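Local atomic coordinates of Old Yellow Enzyme (Pichia, PDB entry 6AGZ), a protein that probably catalyses the flavin-dependent asymmetric reduction of enone compounds, with FMN as the redox cofactor carried in a TIM barrel. Residues E67-A72 with E91-I96; K173-I176 with G180-M183. One frame throughout, in Å; residues are numbered along the deposited sequence.

From the N terminus, the chain runs through barrel strand 63-70, loops out and returns as helix 87-102; contact 1 closes that excursion by setting the helix against the strand end. The chain continues through strand 106-112 and, much later, along helix 158-179. Contact 2 closes a far shorter loop, where this helix ends and turns into strand 183-187. The two closures follow one another in series, neither nested nor crossed. In space they are neighbours, with centres about 9 Å apart, and they touch: W93 CE3 of contact 1 packs 3.7 Å from F181 CZ of contact 2. Contact 1 ties helix 87-102 to strand 63-70, and contact 2 ties the end of helix 158-179 to the turn entering strand 183-187.

Contact 1 of 2, residues E67-A72 with E91-I96; sequences EATFGA and EAWKKI. With FMN (flavin mononucleotide), chain C.
W93 packs against E67 and T69 in a small, buried helix-on-strand contact of the TIM barrel, where helix 87-102 lies over the end of strand 63-70. The tryptophan suits a wide separation: the nearest CA atoms, those of T69 and W93, are 10.4 Å apart, and a long indole spans the gap. With CG anti to its carbonyl carbon (chi1 -83°), the ring reaches toward the strand. T69 runs past it in the opposite sense, OG1 lying obliquely 3.7 Å from W93 CZ2 and the CG2 methyl 4.1 Å from W93 NE1, which makes a weak hydrogen bond to M83 O. A threonine fits because both branches lie against the indole, OG1 the nearer, while OG1, held beside its own backbone N (chi1 -65°), also donates a 2.9 Å hydrogen bond to the carbonyl O of E67. An alanine here is likely to leave that carbonyl without this donor and to open a gap beside the indole. E67 meets the far end of the ring, its OE2 at the edge 4.2 Å from W93 CH2, with carboxylate and ring planes 82° apart. This buried carboxylate is satisfied by the OH of Y53 at OE2 and by the amide of N39 at OE1. Between the two outward residues, A68 serves the flavin pocket, its CB 3.2 Å from FMN O4, and its small methyl lets the cofactor come close. Around this, T69 is bonded through its backbone to Q110 and W112, and M109 of strand 106-112, the second strand of this beta-alpha-beta unit, meets T69 and W93. From the preceding helix 47-57, M49 touches both E67 and W93.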
# COMPACT_ATOMS: atom_id res chain seq x y z
N GLU A 67 4.61 -27.68 10.09
CA GLU A 67 3.33 -27.28 10.66
C GLU A 67 3.56 -26.24 11.75
O GLU A 67 4.57 -26.24 12.45
CB GLU A 67 2.64 -28.51 11.25
CG GLU A 67 3.54 -29.27 12.20
CD GLU A 67 3.19 -30.74 12.31
OE1 GLU A 67 2.34 -31.09 13.15
OE2 GLU A 67 3.77 -31.54 11.55
N ALA A 68 2.60 -25.32 11.87
CA ALA A 68 2.70 -24.27 12.88
C ALA A 68 2.87 -24.88 14.27
O ALA A 68 2.06 -25.70 14.70
CB ALA A 68 1.46 -23.39 12.83
N THR A 69 3.93 -24.47 14.95
CA THR A 69 4.38 -25.12 16.18
C THR A 69 4.31 -24.14 17.34
O THR A 69 4.82 -23.02 17.25
CB THR A 69 5.81 -25.64 16.01
OG1 THR A 69 5.84 -26.67 15.02
CG2 THR A 69 6.34 -26.20 17.32
N PHE A 70 3.67 -24.57 18.43
CA PHE A 70 3.57 -23.74 19.62
C PHE A 70 4.96 -23.48 20.21
O PHE A 70 5.75 -24.41 20.40
CB PHE A 70 2.68 -24.41 20.67
CG PHE A 70 1.30 -24.75 20.17
CD1 PHE A 70 0.60 -23.86 19.38
CD2 PHE A 70 0.71 -25.96 20.50
CE1 PHE A 70 -0.67 -24.17 18.92
CE2 PHE A 70 -0.55 -26.28 20.04
CZ PHE A 70 -1.25 -25.38 19.25
N GLY A 71 5.25 -22.21 20.50
CA GLY A 71 6.51 -21.88 21.14
C GLY A 71 6.53 -22.20 22.62
O GLY A 71 7.61 -22.45 23.18
N ALA A 72 5.37 -22.21 23.26
CA ALA A 72 5.26 -22.49 24.69
C ALA A 72 3.83 -22.95 24.96
O ALA A 72 2.96 -22.82 24.09
CB ALA A 72 5.60 -21.24 25.53
N GLU A 91 14.11 -32.74 21.24
CA GLU A 91 14.79 -33.94 20.74
C GLU A 91 14.09 -34.48 19.50
O GLU A 91 14.73 -34.75 18.48
CB GLU A 91 14.84 -35.01 21.84
CG GLU A 91 15.59 -34.61 23.09
CD GLU A 91 15.34 -35.56 24.25
OE1 GLU A 91 15.62 -36.77 24.10
OE2 GLU A 91 14.84 -35.10 25.30
N ALA A 92 12.77 -34.65 19.58
CA ALA A 92 12.01 -35.19 18.45
C ALA A 92 12.17 -34.31 17.21
O ALA A 92 12.52 -34.80 16.13
CB ALA A 92 10.54 -35.33 18.83
N TRP A 93 11.93 -33.01 17.36
CA TRP A 93 12.10 -32.11 16.22
C TRP A 93 13.52 -32.14 15.69
O TRP A 93 13.74 -32.05 14.48
CB TRP A 93 11.70 -30.68 16.60
CG TRP A 93 10.22 -30.43 16.52
CD1 TRP A 93 9.40 -30.05 17.53
CD2 TRP A 93 9.40 -30.54 15.35
NE1 TRP A 93 8.11 -29.91 17.07
CE2 TRP A 93 8.09 -30.21 15.73
CE3 TRP A 93 9.65 -30.88 14.01
CZ2 TRP A 93 7.02 -30.21 14.83
CZ3 TRP A 93 8.59 -30.89 13.12
CH2 TRP A 93 7.29 -30.55 13.53
N LYS A 94 14.51 -32.27 16.58
CA LYS A 94 15.89 -32.38 16.15
C LYS A 94 16.10 -33.60 15.26
O LYS A 94 16.80 -33.53 14.25
CB LYS A 94 16.82 -32.44 17.36
CG LYS A 94 18.30 -32.46 17.01
CD LYS A 94 19.16 -32.59 18.26
CE LYS A 94 20.63 -32.31 17.97
NZ LYS A 94 21.22 -33.31 17.03
N LYS A 95 15.48 -34.73 15.63
CA LYS A 95 15.61 -35.92 14.79
C LYS A 95 14.93 -35.73 13.44
O LYS A 95 15.46 -36.16 12.41
CB LYS A 95 15.03 -37.13 15.53
CG LYS A 95 15.82 -37.51 16.77
CD LYS A 95 15.15 -38.60 17.58
CE LYS A 95 16.04 -39.06 18.72
NZ LYS A 95 15.52 -40.29 19.37
N ILE A 96 13.77 -35.07 13.43
CA ILE A 96 13.11 -34.77 12.15
C ILE A 96 14.02 -33.91 11.27
O ILE A 96 14.17 -34.17 10.07
CB ILE A 96 11.75 -34.10 12.38
CG1 ILE A 96 10.77 -35.08 13.03
CG2 ILE A 96 11.18 -33.58 11.07
CD1 ILE A 96 9.36 -34.54 13.17
N1 FMN C . -0.70 -21.87 7.00
C2 FMN C . 0.10 -21.45 8.04
O2 FMN C . 0.69 -20.37 7.97
N3 FMN C . 0.23 -22.22 9.18
C4 FMN C . -0.43 -23.43 9.26
O4 FMN C . -0.32 -24.13 10.26
C4A FMN C . -1.23 -23.86 8.21
N5 FMN C . -1.89 -25.06 8.29
C5A FMN C . -2.68 -25.50 7.25
C6 FMN C . -3.34 -26.72 7.35
C7 FMN C . -4.14 -27.16 6.30
C7M FMN C . -4.85 -28.47 6.41
C8 FMN C . -4.28 -26.38 5.16
C8M FMN C . -5.14 -26.86 4.03
C9 FMN C . -3.62 -25.17 5.06
C9A FMN C . -2.82 -24.72 6.11
N10 FMN C . -2.16 -23.50 6.02
C10 FMN C . -1.36 -23.08 7.07
C1' FMN C . -2.29 -22.66 4.78
C2' FMN C . -1.26 -23.17 3.77
O2' FMN C . 0.03 -22.99 4.29
C3' FMN C . -1.37 -22.48 2.41
O3' FMN C . -1.08 -21.10 2.54
C4' FMN C . -2.76 -22.67 1.80
O4' FMN C . -3.13 -24.03 1.90
C5' FMN C . -2.80 -22.26 0.33
O5' FMN C . -1.80 -22.96 -0.38
P FMN C . -2.22 -24.12 -1.42
O1P FMN C . -3.24 -23.57 -2.39
O2P FMN C . -1.00 -24.59 -2.18
O3P FMN C . -2.80 -25.28 -0.65

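Contact 2 of 2, residues K173-I176 with G180-M183; sequences KNAI and GFDM
A175 and F181 meet where a TIM-barrel helix gives way to its next strand, the turn leading from helix 158-179 into strand 183-187. The phenyl ring presents its edge to the A175 carbonyl: A175 O lies near the ring plane, 3.3 Å from F181 CD2. The same oxygen accepts a hydrogen bond from F181 N at 3.0 Å (N-H...O angle 154°), so it both holds the backbone and lies against the ring edge. A175 CB, a mere methyl, sits 3.8 Å from F181 CD2, leaving room for the ring beside the helix. The large aromatic suits its buried place, for it packs on I107 and M109 of strand 106-112, V97 of helix 87-102 and T66 of strand 63-70. I176 lies mainly on the backbone. With CG1 anti to its carbonyl carbon (chi1 -63°), its CD1 folds round to rest 3.4 Å from F181 O, close to M183 C and also near F181 CB, while the M183 side chain sets off away from the helix. The helix ends at G180, whose positive phi would jam any side chain against the preceding carbonyl, which is why glycine suits the place. G180 N gives a weak hydrogen bond to I176 O, and G180 CA makes a CH...O contact with that same oxygen at 3.2 Å.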
# COMPACT_ATOMS: atom_id res chain seq x y z
N LYS A 173 15.44 -19.98 19.73
CA LYS A 173 16.74 -20.56 20.07
C LYS A 173 16.67 -22.08 20.08
O LYS A 173 17.59 -22.75 19.59
CB LYS A 173 17.22 -20.03 21.42
CG LYS A 173 17.67 -18.58 21.38
CD LYS A 173 17.89 -18.03 22.78
CE LYS A 173 19.01 -18.75 23.50
NZ LYS A 173 20.33 -18.53 22.86
N ASN A 174 15.60 -22.65 20.63
CA ASN A 174 15.43 -24.10 20.61
C ASN A 174 15.39 -24.63 19.18
O ASN A 174 16.01 -25.66 18.87
CB ASN A 174 14.17 -24.51 21.36
CG ASN A 174 14.28 -24.31 22.85
OD1 ASN A 174 15.38 -24.15 23.39
ND2 ASN A 174 13.15 -24.33 23.54
N ALA A 175 14.67 -23.94 18.29
CA ALA A 175 14.54 -24.41 16.92
C ALA A 175 15.87 -24.31 16.18
O ALA A 175 16.35 -25.30 15.61
CB ALA A 175 13.46 -23.60 16.19
N ILE A 176 16.48 -23.13 16.17
CA ILE A 176 17.67 -22.90 15.36
C ILE A 176 18.87 -23.62 15.95
O ILE A 176 19.56 -24.39 15.26
CB ILE A 176 17.94 -21.40 15.20
CG1 ILE A 176 16.78 -20.72 14.46
CG2 ILE A 176 19.25 -21.16 14.48
CD1 ILE A 176 16.55 -21.28 13.07
N GLY A 180 18.35 -27.43 15.13
CA GLY A 180 19.09 -27.30 13.90
C GLY A 180 18.29 -26.85 12.69
O GLY A 180 18.77 -27.02 11.56
N PHE A 181 17.10 -26.30 12.88
CA PHE A 181 16.33 -25.79 11.75
C PHE A 181 17.11 -24.70 11.02
O PHE A 181 17.94 -23.99 11.60
CB PHE A 181 14.99 -25.21 12.23
CG PHE A 181 13.99 -26.25 12.64
CD1 PHE A 181 13.14 -26.83 11.70
CD2 PHE A 181 13.87 -26.64 13.96
CE1 PHE A 181 12.21 -27.78 12.07
CE2 PHE A 181 12.94 -27.60 14.34
CZ PHE A 181 12.11 -28.16 13.39
N ASP A 182 16.85 -24.58 9.72
CA ASP A 182 17.55 -23.57 8.92
C ASP A 182 16.97 -22.18 9.15
O ASP A 182 17.72 -21.20 9.16
CB ASP A 182 17.49 -23.94 7.44
CG ASP A 182 18.16 -25.27 7.14
OD1 ASP A 182 19.41 -25.32 7.09
OD2 ASP A 182 17.44 -26.27 6.96
N MET A 183 15.66 -22.08 9.34
CA MET A 183 15.02 -20.81 9.66
C MET A 183 13.97 -21.04 10.73
O MET A 183 13.62 -22.18 11.06
CB MET A 183 14.36 -20.16 8.43
CG MET A 183 15.29 -19.85 7.29
SD MET A 183 15.29 -21.16 6.05
CE MET A 183 16.30 -20.40 4.77